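Antifreeze protein (Marinomonas primoryensis, PDB 3P4G) binds ice through anchored clathrate waters as a hyperactive antifreeze protein, and is built as a calcium-dependent, right-handed beta-helix. Local coordinates at residues G184-A189 and S205-G210; T220-G225 and R241-V246; E264-G269 and L282-K287; G90-K95 and I105-D110. All coordinates share one frame; numbering follows the deposited sequence.

Contact 1: G184-A189 and S205-G210; sequences GRTINA and SGDLFG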
loop_
_atom_site.group_PDB
_atom_site.type_symbol
_atom_site.label_atom_id
_atom_site.label_comp_id
_atom_site.label_asym_id
_atom_site.label_seq_id
_atom_site.Cartn_x
_atom_site.Cartn_y
_atom_site.Cartn_z
ATOM N N GLY A 184 0.042 -3.005 -8.394
ATOM C CA GLY A 184 0.021 -3.704 -9.684
ATOM C C GLY A 184 0.763 -2.939 -10.753
ATOM O O GLY A 184 1.299 -3.522 -11.688
ATOM N N ARG A 185 0.792 -1.599 -10.617
ATOM C CA ARG A 185 1.529 -0.792 -11.546
ATOM C C ARG A 185 2.596 0.052 -10.860
ATOM O O ARG A 185 3.452 -0.525 -10.196
ATOM C CB ARG A 185 0.592 -0.025 -12.502
ATOM C CG ARG A 185 -0.234 -1.009 -13.317
ATOM C CD ARG A 185 -1.208 -0.353 -14.302
ATOM N NE ARG A 185 -2.009 -1.435 -14.889
ATOM C CZ ARG A 185 -3.044 -1.269 -15.709
ATOM N NH1 ARG A 185 -3.417 -0.054 -16.082
ATOM N NH2 ARG A 185 -3.705 -2.341 -16.153
ATOM N N THR A 186 2.524 1.385 -10.939
ATOM C CA THR A 186 3.676 2.223 -10.638
ATOM C C THR A 186 3.436 3.121 -9.450
ATOM O O THR A 186 2.308 3.598 -9.239
ATOM C CB THR A 186 4.022 3.052 -11.924
ATOM O OG1 THR A 186 4.568 2.144 -12.913
ATOM C CG2 THR A 186 4.993 4.226 -11.670
ATOM N N ILE A 187 4.481 3.291 -8.644
ATOM C CA ILE A 187 4.458 4.303 -7.603
ATOM C C ILE A 187 4.973 5.546 -8.307
ATOM O O ILE A 187 6.166 5.657 -8.612
ATOM C CB ILE A 187 5.290 3.956 -6.385
ATOM C CG1 ILE A 187 4.752 2.681 -5.747
ATOM C CG2 ILE A 187 5.181 5.104 -5.334
ATOM C CD1 ILE A 187 5.541 2.165 -4.517
ATOM N N ASN A 188 4.047 6.450 -8.585
ATOM C CA ASN A 188 4.334 7.693 -9.308
ATOM C C ASN A 188 5.247 8.649 -8.535
ATOM O O ASN A 188 5.494 8.464 -7.366
ATOM C CB ASN A 188 3.025 8.366 -9.726
ATOM C CG ASN A 188 2.382 7.700 -10.941
ATOM O OD1 ASN A 188 3.060 7.368 -11.930
ATOM N ND2 ASN A 188 1.052 7.571 -10.902
ATOM N N ALA A 189 5.754 9.672 -9.203
ATOM C CA ALA A 189 6.692 10.575 -8.565
ATOM C C ALA A 189 6.120 11.163 -7.285
ATOM O O ALA A 189 6.880 11.394 -6.338
ATOM C CB ALA A 189 7.155 11.703 -9.535
ATOM N N SER A 205 4.829 -4.026 -8.971
ATOM C CA SER A 205 4.963 -4.709 -10.248
ATOM C C SER A 205 5.367 -3.783 -11.424
ATOM O O SER A 205 5.888 -4.261 -12.440
ATOM C CB SER A 205 3.716 -5.551 -10.567
ATOM O OG SER A 205 3.648 -6.655 -9.652
ATOM N N GLY A 206 5.139 -2.475 -11.270
ATOM C CA GLY A 206 5.544 -1.471 -12.245
ATOM C C GLY A 206 6.812 -0.788 -11.730
ATOM O O GLY A 206 7.654 -1.427 -11.068
ATOM N N ASP A 207 6.937 0.507 -12.025
ATOM C CA ASP A 207 8.163 1.239 -11.764
ATOM C C ASP A 207 8.032 1.979 -10.437
ATOM O O ASP A 207 6.915 2.119 -9.933
ATOM C CB ASP A 207 8.341 2.285 -12.858
ATOM C CG ASP A 207 8.411 1.658 -14.241
ATOM O OD1 ASP A 207 8.998 0.573 -14.369
ATOM O OD2 ASP A 207 7.839 2.236 -15.177
ATOM N N LEU A 208 9.177 2.355 -9.860
ATOM C CA LEU A 208 9.214 3.233 -8.686
ATOM C C LEU A 208 9.818 4.571 -9.073
ATOM O O LEU A 208 11.059 4.676 -9.236
ATOM C CB LEU A 208 10.060 2.611 -7.567
ATOM C CG LEU A 208 10.234 3.474 -6.316
ATOM C CD1 LEU A 208 8.897 3.894 -5.726
ATOM C CD2 LEU A 208 11.090 2.751 -5.253
ATOM N N PHE A 209 8.941 5.566 -9.275
ATOM C CA PHE A 209 9.339 6.944 -9.528
ATOM C C PHE A 209 9.184 7.795 -8.255
ATOM O O PHE A 209 9.820 8.867 -8.158
ATOM C CB PHE A 209 8.524 7.555 -10.677
ATOM C CG PHE A 209 8.632 6.808 -11.989
ATOM C CD1 PHE A 209 9.799 6.131 -12.338
ATOM C CD2 PHE A 209 7.574 6.818 -12.869
ATOM C CE1 PHE A 209 9.875 5.461 -13.571
ATOM C CE2 PHE A 209 7.644 6.174 -14.125
ATOM C CZ PHE A 209 8.797 5.505 -14.469
ATOM N N GLY A 210 8.354 7.341 -7.306
ATOM C CA GLY A 210 8.171 8.026 -5.978
ATOM C C GLY A 210 9.099 7.455 -4.914
ATOM O O GLY A 210 10.283 7.242 -5.175
HETATM O O HOH W 1 5.322 3.165 -15.165
#
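Ile187 and Leu208 make a single backbone bridge between the loops 184-189 and 205-210, which run nearly the same way, their end-to-end directions 18° apart. Ile187 N bonds to Asp207 O at 3.0 Å, and Ile187 O accepts from both Phe209 N and Gly210 N, the latter standing above the carbonyl plane. Among the side chains Thr186 does most. Its OG1 sits beside its own backbone N (chi1 -71°) and takes the N-H of Asp207 in a nearly straight bond, OG1 to N 3.0 Å at 168°. Its CG2 lies 3.8 Å from Phe209 CD2. A water 2.6 Å from Thr186 OG1 donates to Asp207 OD2. Inside the coil, Ile187 and Leu208 run alongside each other with their tips in the same direction, Leu208 CD1 3.7 Å from Ile187 CB. An alanine in place of Thr186 would probably leave the Asp207 N-H without its acceptor and open a gap beside the Phe209 ring. Asp167 OD1 receives Thr186 N, and Asp207 OD1 in turn receives Lys226 N. A side-chain oxygen thus accepts the next coil's N-H at three successive steps, which implies that side chains continue the coil-to-coil bonding where regular strand pairing has ended.

Contact 2: T220-G225 and R241-V246; sequences TIIIAG and RVQSQV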
loop_
_atom_site.group_PDB
_atom_site.type_symbol
_atom_site.label_atom_id
_atom_site.label_comp_id
_atom_site.label_asym_id
_atom_site.label_seq_id
_atom_site.Cartn_x
_atom_site.Cartn_y
_atom_site.Cartn_z
ATOM N N THR A 220 10.837 -6.755 3.476
ATOM C CA THR A 220 11.118 -7.208 2.116
ATOM C C THR A 220 10.498 -6.240 1.130
ATOM O O THR A 220 9.287 -6.033 1.154
ATOM C CB THR A 220 10.533 -8.609 1.886
ATOM O OG1 THR A 220 11.167 -9.558 2.757
ATOM C CG2 THR A 220 10.739 -9.039 0.462
ATOM N N ILE A 221 11.327 -5.677 0.255
ATOM C CA ILE A 221 10.832 -4.765 -0.813
ATOM C C ILE A 221 11.275 -5.291 -2.143
ATOM O O ILE A 221 12.503 -5.466 -2.361
ATOM C CB ILE A 221 11.430 -3.378 -0.557
ATOM C CG1 ILE A 221 10.784 -2.763 0.706
ATOM C CG2 ILE A 221 11.217 -2.444 -1.778
ATOM C CD1 ILE A 221 11.685 -1.648 1.305
ATOM N N ILE A 222 10.321 -5.478 -3.059
ATOM C CA ILE A 222 10.610 -5.954 -4.397
ATOM C C ILE A 222 10.009 -4.964 -5.416
ATOM O O ILE A 222 8.788 -4.672 -5.378
ATOM C CB ILE A 222 9.997 -7.303 -4.650
ATOM C CG1 ILE A 222 10.579 -8.351 -3.675
ATOM C CG2 ILE A 222 10.293 -7.766 -6.111
ATOM C CD1 ILE A 222 9.817 -9.712 -3.643
ATOM N N ILE A 223 10.861 -4.472 -6.306
ATOM C CA ILE A 223 10.434 -3.580 -7.417
ATOM C C ILE A 223 10.692 -4.330 -8.711
ATOM O O ILE A 223 11.865 -4.600 -9.070
ATOM C CB ILE A 223 11.168 -2.204 -7.440
ATOM C CG1 ILE A 223 11.208 -1.514 -6.047
ATOM C CG2 ILE A 223 10.524 -1.249 -8.524
ATOM C CD1 ILE A 223 9.822 -1.185 -5.393
ATOM N N ALA A 224 9.628 -4.686 -9.436
ATOM C CA ALA A 224 9.798 -5.416 -10.738
ATOM C C ALA A 224 10.291 -4.524 -11.877
ATOM O O ALA A 224 11.053 -4.980 -12.716
ATOM C CB ALA A 224 8.509 -6.043 -11.171
ATOM N N GLY A 225 9.864 -3.264 -11.858
ATOM C CA GLY A 225 10.144 -2.306 -12.921
ATOM C C GLY A 225 11.371 -1.490 -12.574
ATOM O O GLY A 225 12.203 -1.950 -11.805
ATOM N N ARG A 241 14.999 -5.968 -3.569
ATOM C CA ARG A 241 15.337 -6.521 -4.867
ATOM C C ARG A 241 14.742 -5.597 -5.944
ATOM O O ARG A 241 13.562 -5.237 -5.853
ATOM C CB ARG A 241 14.773 -7.914 -5.022
ATOM C CG ARG A 241 14.977 -8.542 -6.429
ATOM C CD ARG A 241 15.185 -10.020 -6.307
ATOM N NE ARG A 241 13.982 -10.655 -5.800
ATOM C CZ ARG A 241 12.941 -10.986 -6.577
ATOM N NH1 ARG A 241 13.001 -10.725 -7.878
ATOM N NH2 ARG A 241 11.827 -11.557 -6.058
ATOM N N VAL A 242 15.568 -5.225 -6.909
ATOM C CA VAL A 242 15.116 -4.398 -8.060
ATOM C C VAL A 242 15.384 -5.203 -9.319
ATOM O O VAL A 242 16.526 -5.636 -9.596
ATOM C CB VAL A 242 15.824 -3.021 -8.168
ATOM C CG1 VAL A 242 15.315 -2.208 -9.423
ATOM C CG2 VAL A 242 15.683 -2.227 -6.869
ATOM N N GLN A 243 14.339 -5.401 -10.119
ATOM C CA GLN A 243 14.491 -6.286 -11.285
ATOM C C GLN A 243 14.779 -5.630 -12.626
ATOM O O GLN A 243 15.130 -6.333 -13.581
ATOM C CB GLN A 243 13.229 -7.163 -11.398
ATOM C CG GLN A 243 12.970 -7.980 -10.162
ATOM C CD GLN A 243 11.907 -9.013 -10.397
ATOM O OE1 GLN A 243 10.735 -8.741 -10.219
ATOM N NE2 GLN A 243 12.315 -10.230 -10.779
ATOM N N SER A 244 14.617 -4.310 -12.712
ATOM C CA SER A 244 14.915 -3.565 -13.937
ATOM C C SER A 244 15.894 -2.427 -13.644
ATOM O O SER A 244 16.462 -2.376 -12.558
ATOM C CB SER A 244 13.624 -3.046 -14.606
ATOM O OG SER A 244 12.647 -4.087 -14.764
ATOM N N GLN A 245 16.091 -1.526 -14.614
ATOM C CA GLN A 245 17.128 -0.483 -14.548
ATOM C C GLN A 245 16.927 0.407 -13.358
ATOM O O GLN A 245 15.793 0.807 -13.062
ATOM C CB GLN A 245 17.094 0.390 -15.801
ATOM C CG GLN A 245 17.476 -0.332 -17.086
ATOM C CD GLN A 245 16.288 -0.910 -17.847
ATOM O OE1 GLN A 245 15.285 -1.367 -17.251
ATOM N NE2 GLN A 245 16.408 -0.927 -19.182
ATOM N N VAL A 246 18.040 0.727 -12.695
ATOM C CA VAL A 246 18.048 1.724 -11.649
ATOM C C VAL A 246 18.725 2.945 -12.281
ATOM O O VAL A 246 19.926 2.929 -12.621
ATOM C CB VAL A 246 18.869 1.284 -10.430
ATOM C CG1 VAL A 246 18.919 2.416 -9.365
ATOM C CG2 VAL A 246 18.257 0.032 -9.797
#
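The parallel beta-ladder of the right-handed beta-helix runs through the pairs Ile222-Arg241 and Ile223-Val242, where strand 220-223 of one coil lies against strand 239-242 of the next. Just ahead of these strands, Asp219 and Asp238 bind calcium. Three backbone bonds close the ladder: Arg241 N to Ile221 O, Ile223 N to Arg241 O, and Gln243 N to Ile223 O, each with its donor and acceptor 2.8 Å apart. Ile223 and Val242 both point inward, where Ile223 packs on Ile231 of strand 230-232. Ile222 and Arg241 extend alongside each other from the other face. The arginine leaves the backbone with CG anti to N (chi1 175°), then bends at its second and third torsions. Its NH2 comes 3.6 Å from Ile222 CD1, and Ile222 CG2 lies over one face of the guanidinium, offset toward the rim. At the edge of that group, in its plane, stands Gln243 NE2. Arg241 NH1 and Gln243 NE2 are both donors and serve one carboxylate on the following coil: NH1 forms a salt bridge with Glu264 OE2, while NE2 bonds to Glu264 OE1. Turned the other way, Gln243 OE1 rests 3.6 Å from Ala224 CB. An alanine at Gln243 would probably leave Glu264 OE1 without this donor and uncover the side of Ala224. Past the strands, the Ser244 hydroxyl donates to Ala224 O, with OG 2.7 Å from that oxygen, in the carbonyl plane and on a lone pair.

Contact 3: E264-G269 and L282-K287; sequences EHELHG and LKFYTK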
loop_
_atom_site.group_PDB
_atom_site.type_symbol
_atom_site.label_atom_id
_atom_site.label_comp_id
_atom_site.label_asym_id
_atom_site.label_seq_id
_atom_site.Cartn_x
_atom_site.Cartn_y
_atom_site.Cartn_z
ATOM N N GLU A 264 18.998 -6.713 -10.444
ATOM C CA GLU A 264 19.030 -7.677 -11.538
ATOM C C GLU A 264 19.413 -7.076 -12.912
ATOM O O GLU A 264 19.601 -7.819 -13.875
ATOM C CB GLU A 264 17.685 -8.397 -11.634
ATOM C CG GLU A 264 17.301 -9.148 -10.366
ATOM C CD GLU A 264 16.012 -9.970 -10.521
ATOM O OE1 GLU A 264 15.458 -10.049 -11.627
ATOM O OE2 GLU A 264 15.541 -10.560 -9.520
ATOM N N HIS A 265 19.487 -5.742 -13.006
ATOM C CA HIS A 265 19.702 -5.067 -14.292
ATOM C C HIS A 265 20.754 -3.934 -14.114
ATOM O O HIS A 265 21.606 -4.016 -13.205
ATOM C CB HIS A 265 18.310 -4.622 -14.841
ATOM C CG HIS A 265 18.263 -4.560 -16.333
ATOM N ND1 HIS A 265 18.822 -3.518 -17.054
ATOM C CD2 HIS A 265 17.815 -5.451 -17.250
ATOM C CE1 HIS A 265 18.688 -3.762 -18.353
ATOM N NE2 HIS A 265 18.039 -4.903 -18.496
ATOM N N GLU A 266 20.737 -2.921 -14.968
ATOM C CA GLU A 266 21.682 -1.809 -14.893
ATOM C C GLU A 266 21.575 -1.090 -13.566
ATOM O O GLU A 266 20.484 -0.930 -13.016
ATOM C CB GLU A 266 21.409 -0.796 -16.024
ATOM C CG GLU A 266 21.767 -1.325 -17.389
ATOM C CD GLU A 266 21.252 -0.466 -18.520
ATOM O OE1 GLU A 266 21.155 0.761 -18.370
ATOM O OE2 GLU A 266 20.961 -1.052 -19.570
ATOM N N LEU A 267 22.721 -0.629 -13.064
ATOM C CA LEU A 267 22.754 0.113 -11.816
ATOM C C LEU A 267 23.487 1.442 -12.016
ATOM O O LEU A 267 24.738 1.483 -12.050
ATOM C CB LEU A 267 23.434 -0.717 -10.680
ATOM C CG LEU A 267 23.486 0.023 -9.352
ATOM C CD1 LEU A 267 22.020 0.239 -8.811
ATOM C CD2 LEU A 267 24.324 -0.779 -8.327
ATOM N N HIS A 268 22.706 2.507 -12.194
ATOM C CA HIS A 268 23.298 3.840 -12.384
ATOM C C HIS A 268 23.181 4.708 -11.146
ATOM O O HIS A 268 23.897 5.729 -11.046
ATOM C CB HIS A 268 22.676 4.544 -13.584
ATOM C CG HIS A 268 22.811 3.760 -14.847
ATOM N ND1 HIS A 268 23.987 3.695 -15.557
ATOM C CD2 HIS A 268 21.938 2.949 -15.490
ATOM C CE1 HIS A 268 23.829 2.909 -16.609
ATOM N NE2 HIS A 268 22.596 2.442 -16.591
ATOM N N GLY A 269 22.271 4.334 -10.243
ATOM C CA GLY A 269 21.897 5.214 -9.119
ATOM C C GLY A 269 22.772 5.085 -7.897
ATOM O O GLY A 269 23.762 4.368 -7.921
ATOM N N LEU A 282 25.090 -7.978 -7.926
ATOM C CA LEU A 282 25.001 -7.287 -9.224
ATOM C C LEU A 282 24.839 -8.355 -10.287
ATOM O O LEU A 282 25.816 -8.755 -10.935
ATOM C CB LEU A 282 26.288 -6.501 -9.481
ATOM C CG LEU A 282 26.635 -5.409 -8.441
ATOM C CD1 LEU A 282 28.038 -4.817 -8.652
ATOM C CD2 LEU A 282 25.587 -4.277 -8.494
ATOM N N LYS A 283 23.609 -8.818 -10.475
ATOM C CA LYS A 283 23.383 -9.990 -11.342
ATOM C C LYS A 283 23.656 -9.652 -12.818
ATOM O O LYS A 283 23.969 -10.539 -13.627
ATOM C CB LYS A 283 21.942 -10.439 -11.170
ATOM C CG LYS A 283 21.513 -11.701 -11.929
ATOM C CD LYS A 283 20.218 -12.242 -11.273
ATOM C CE LYS A 283 20.114 -13.747 -11.478
ATOM N NZ LYS A 283 19.720 -14.104 -12.893
ATOM N N PHE A 284 23.578 -8.368 -13.172
ATOM C CA PHE A 284 23.689 -7.917 -14.573
ATOM C C PHE A 284 25.137 -7.765 -15.077
ATOM O O PHE A 284 25.369 -7.696 -16.292
ATOM C CB PHE A 284 22.922 -6.595 -14.734
ATOM C CG PHE A 284 22.723 -6.126 -16.176
ATOM C CD1 PHE A 284 21.706 -6.643 -16.960
ATOM C CD2 PHE A 284 23.544 -5.113 -16.715
ATOM C CE1 PHE A 284 21.497 -6.172 -18.278
ATOM C CE2 PHE A 284 23.358 -4.643 -18.024
ATOM C CZ PHE A 284 22.304 -5.174 -18.790
ATOM N N TYR A 285 26.094 -7.741 -14.158
ATOM C CA TYR A 285 27.491 -7.441 -14.491
ATOM C C TYR A 285 28.385 -8.609 -14.158
ATOM O O TYR A 285 28.307 -9.158 -13.058
ATOM C CB TYR A 285 27.959 -6.229 -13.681
ATOM C CG TYR A 285 27.160 -4.980 -13.946
ATOM C CD1 TYR A 285 26.025 -4.649 -13.142
ATOM C CD2 TYR A 285 27.530 -4.115 -14.990
ATOM C CE1 TYR A 285 25.317 -3.488 -13.373
ATOM C CE2 TYR A 285 26.819 -2.964 -15.242
ATOM C CZ TYR A 285 25.702 -2.663 -14.439
ATOM O OH TYR A 285 25.017 -1.517 -14.680
ATOM N N THR A 286 29.230 -8.995 -15.106
ATOM C CA THR A 286 30.231 -10.026 -14.831
ATOM C C THR A 286 31.503 -9.389 -14.266
ATOM O O THR A 286 31.666 -8.172 -14.363
ATOM C CB THR A 286 30.582 -10.834 -16.107
ATOM O OG1 THR A 286 31.039 -9.951 -17.140
ATOM C CG2 THR A 286 29.353 -11.582 -16.655
ATOM N N LYS A 287 32.412 -10.195 -13.711
ATOM C CA LYS A 287 33.684 -9.652 -13.214
ATOM C C LYS A 287 34.380 -8.722 -14.221
ATOM O O LYS A 287 34.869 -7.657 -13.853
ATOM C CB LYS A 287 34.650 -10.765 -12.819
ATOM C CG LYS A 287 34.404 -11.317 -11.481
ATOM C CD LYS A 287 35.467 -12.334 -11.149
ATOM C CE LYS A 287 35.188 -13.007 -9.807
ATOM N NZ LYS A 287 36.378 -13.833 -9.486
HETATM O O HOH W 2 23.158 -5.813 -11.615
#
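Phe284 and His265 stack face to face, ring centres 4.4 Å apart and planes 28° from parallel. Phe284 CE1 stands over the centre of the imidazole, 3.6 Å above its plane. His265 ND1 and Glu266 N both lie over the Phe284 ring, offset toward its rim, and Glu266 CG comes 3.7 Å from Phe284 CE2. The neighbouring Tyr285 ring has Phe284 CD2 over the centre of one face; at its edge, in the ring plane, Leu267 N donates to Tyr285 OH over 2.9 Å, nearly straight (166°). With CG anti to the backbone N (chi1 -169°), Phe284 is directed toward segment 264-269, and its CB comes 3.3 Å from His265 O. Here the beta-helix is finishing: strand 279-282 runs into a type I turn from Leu282 to Tyr285, and helix 294-300 covers Leu267 and Tyr285 through Val300 and Leu296. One water joins the two segments, donating a hydrogen bond to His265 O and accepting one from Phe284 N. On the buried side, Leu267 and Leu282 cross at about a right angle, their CD2 atoms 3.7 Å apart. His268 NE2 donates to Glu266 OE1 at 2.8 Å, on the carboxylate's anti side, with OE1 in the imidazole plane.

Contact 4: G90-K95 and I105-D110; sequences GDVLGK and IYIKGD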
loop_
_atom_site.group_PDB
_atom_site.type_symbol
_atom_site.label_atom_id
_atom_site.label_comp_id
_atom_site.label_asym_id
_atom_site.label_seq_id
_atom_site.Cartn_x
_atom_site.Cartn_y
_atom_site.Cartn_z
ATOM N N GLY A 90 -22.480 1.765 -7.442
ATOM C CA GLY A 90 -22.041 3.008 -8.065
ATOM C C GLY A 90 -20.814 3.583 -7.405
ATOM O O GLY A 90 -19.954 2.840 -6.899
ATOM N N ASP A 91 -20.774 4.924 -7.370
ATOM C CA ASP A 91 -19.632 5.662 -6.835
ATOM C C ASP A 91 -19.978 6.137 -5.428
ATOM O O ASP A 91 -21.144 6.219 -5.049
ATOM C CB ASP A 91 -19.332 6.895 -7.709
ATOM C CG ASP A 91 -18.913 6.519 -9.129
ATOM O OD1 ASP A 91 -18.324 5.440 -9.327
ATOM O OD2 ASP A 91 -19.135 7.328 -10.064
ATOM N N VAL A 92 -18.941 6.485 -4.693
ATOM C CA VAL A 92 -19.093 6.996 -3.338
ATOM C C VAL A 92 -18.527 8.394 -3.342
ATOM O O VAL A 92 -17.303 8.585 -3.560
ATOM C CB VAL A 92 -18.373 6.119 -2.306
ATOM C CG1 VAL A 92 -18.390 6.805 -0.934
ATOM C CG2 VAL A 92 -19.050 4.769 -2.204
ATOM N N LEU A 93 -19.429 9.359 -3.125
ATOM C CA LEU A 93 -19.077 10.797 -3.122
ATOM C C LEU A 93 -19.366 11.476 -1.773
ATOM O O LEU A 93 -19.152 12.690 -1.626
ATOM C CB LEU A 93 -19.814 11.561 -4.216
ATOM C CG LEU A 93 -19.634 11.001 -5.627
ATOM C CD1 LEU A 93 -20.717 9.999 -5.968
ATOM C CD2 LEU A 93 -19.742 12.234 -6.599
ATOM N N GLY A 94 -19.876 10.692 -0.822
ATOM C CA GLY A 94 -20.102 11.141 0.562
ATOM C C GLY A 94 -19.452 10.130 1.508
ATOM O O GLY A 94 -19.346 8.920 1.183
ATOM N N LYS A 95 -18.993 10.624 2.666
ATOM C CA LYS A 95 -18.156 9.826 3.553
ATOM C C LYS A 95 -18.847 8.557 4.067
ATOM O O LYS A 95 -19.995 8.600 4.463
ATOM C CB LYS A 95 -17.696 10.667 4.757
ATOM C CG LYS A 95 -16.899 9.839 5.805
ATOM C CD LYS A 95 -16.348 10.756 6.933
ATOM C CE LYS A 95 -15.595 9.880 7.923
ATOM N NZ LYS A 95 -14.962 10.729 8.964
ATOM N N ILE A 105 -16.955 -4.096 3.362
ATOM C CA ILE A 105 -17.411 -3.021 2.410
ATOM C C ILE A 105 -17.023 -3.442 0.976
ATOM O O ILE A 105 -15.882 -3.865 0.718
ATOM C CB ILE A 105 -16.752 -1.699 2.718
ATOM C CG1 ILE A 105 -17.239 -1.143 4.069
ATOM C CG2 ILE A 105 -17.095 -0.665 1.635
ATOM C CD1 ILE A 105 -16.475 0.136 4.490
ATOM N N TYR A 106 -17.979 -3.341 0.040
ATOM C CA TYR A 106 -17.706 -3.593 -1.323
ATOM C C TYR A 106 -18.328 -2.481 -2.140
ATOM O O TYR A 106 -19.550 -2.412 -2.227
ATOM C CB TYR A 106 -18.370 -4.923 -1.743
ATOM C CG TYR A 106 -17.936 -5.440 -3.111
ATOM C CD1 TYR A 106 -16.970 -6.428 -3.228
ATOM C CD2 TYR A 106 -18.496 -4.929 -4.299
ATOM C CE1 TYR A 106 -16.595 -6.925 -4.469
ATOM C CE2 TYR A 106 -18.086 -5.401 -5.559
ATOM C CZ TYR A 106 -17.142 -6.397 -5.624
ATOM O OH TYR A 106 -16.728 -6.874 -6.873
ATOM N N ILE A 107 -17.481 -1.656 -2.738
ATOM C CA ILE A 107 -17.898 -0.561 -3.617
ATOM C C ILE A 107 -17.353 -0.860 -5.023
ATOM O O ILE A 107 -16.138 -0.992 -5.223
ATOM C CB ILE A 107 -17.311 0.760 -3.101
ATOM C CG1 ILE A 107 -17.873 1.067 -1.698
ATOM C CG2 ILE A 107 -17.528 1.859 -4.127
ATOM C CD1 ILE A 107 -16.884 1.853 -0.862
ATOM N N LYS A 108 -18.245 -0.978 -6.001
ATOM C CA LYS A 108 -17.812 -1.355 -7.351
ATOM C C LYS A 108 -17.134 -0.164 -8.057
ATOM O O LYS A 108 -16.212 -0.344 -8.869
ATOM C CB LYS A 108 -19.038 -1.830 -8.163
ATOM C CG LYS A 108 -18.742 -2.494 -9.470
ATOM C CD LYS A 108 -20.035 -3.045 -10.186
ATOM C CE LYS A 108 -19.765 -3.246 -11.710
ATOM N NZ LYS A 108 -21.003 -3.440 -12.558
ATOM N N GLY A 109 -17.623 1.034 -7.784
ATOM C CA GLY A 109 -17.200 2.258 -8.534
ATOM C C GLY A 109 -16.017 3.019 -7.915
ATOM O O GLY A 109 -15.186 2.456 -7.166
ATOM N N ASP A 110 -15.975 4.329 -8.166
ATOM C CA ASP A 110 -14.855 5.163 -7.705
ATOM C C ASP A 110 -15.255 5.787 -6.393
ATOM O O ASP A 110 -16.453 6.009 -6.158
ATOM C CB ASP A 110 -14.665 6.294 -8.700
ATOM C CG ASP A 110 -14.245 5.795 -10.081
ATOM O OD1 ASP A 110 -13.343 4.955 -10.186
ATOM O OD2 ASP A 110 -14.786 6.297 -11.080
HETATM O O HOH W 3 -16.769 8.031 -11.369
#
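Asp91 and Asp110 meet in the tight part of this contact, where two bonds run in opposite senses between segments 90-95 and 105-110. Asp110 N donates to Asp91 OD1, 2.8 Å away and nearly straight at 168°, approaching from above the carboxylate plane. Val92 N returns a bond to Asp110 O at 2.9 Å. The lack of a side chain at Gly109 matters here, since a CB would collide with Asp91 OD1 and Gly90 O; Gly109 N also makes a weak bond to Gly90 O. Toward the interior, Val92 and Ile107 cross at about a right angle, with Val92 CG2 3.8 Å from Ile107 CG2. The fit is looser on the watery side of the two acids. There Asp91 OD1 and Asp110 OD2 come within 4.0 Å of each other. A single water donates to both Asp91 OD2 and Asp110 OD2, and would probably ease the repulsion. Asp110 OD1 has its own donor, the backbone N of Asn129. Asn64 OD1 likewise accepts Asp91 N, and the run Asn64, Asp91, Asp110, Asn129 is a ladder of side-chain-to-backbone bonds climbing the stacked coils of the right-handed beta-helix.

From the N terminus the chain meets contact 4 first, where segment 105-110 comes back against 90-95 one coil on. Contacts 1, 2 and 3 come one after another along the chain, each bringing a coil against the next, with none nested or crossing. Contact 1 joins the loops after strands 180-183 and 201-204. Contact 2 lies on its flank, with Ser205 O against Ala224 CB, and pairs strand 220-223 with strand 239-242. Contact 3 adjoins contact 2 in turn, Glu264 N probably bonded to Val242 O, and ties the last coils to the helical C-terminal end. Contact 4 is on the opposite side of the chain's centre from contacts 2 and 3, its centre about 45 Å from that of contact 3.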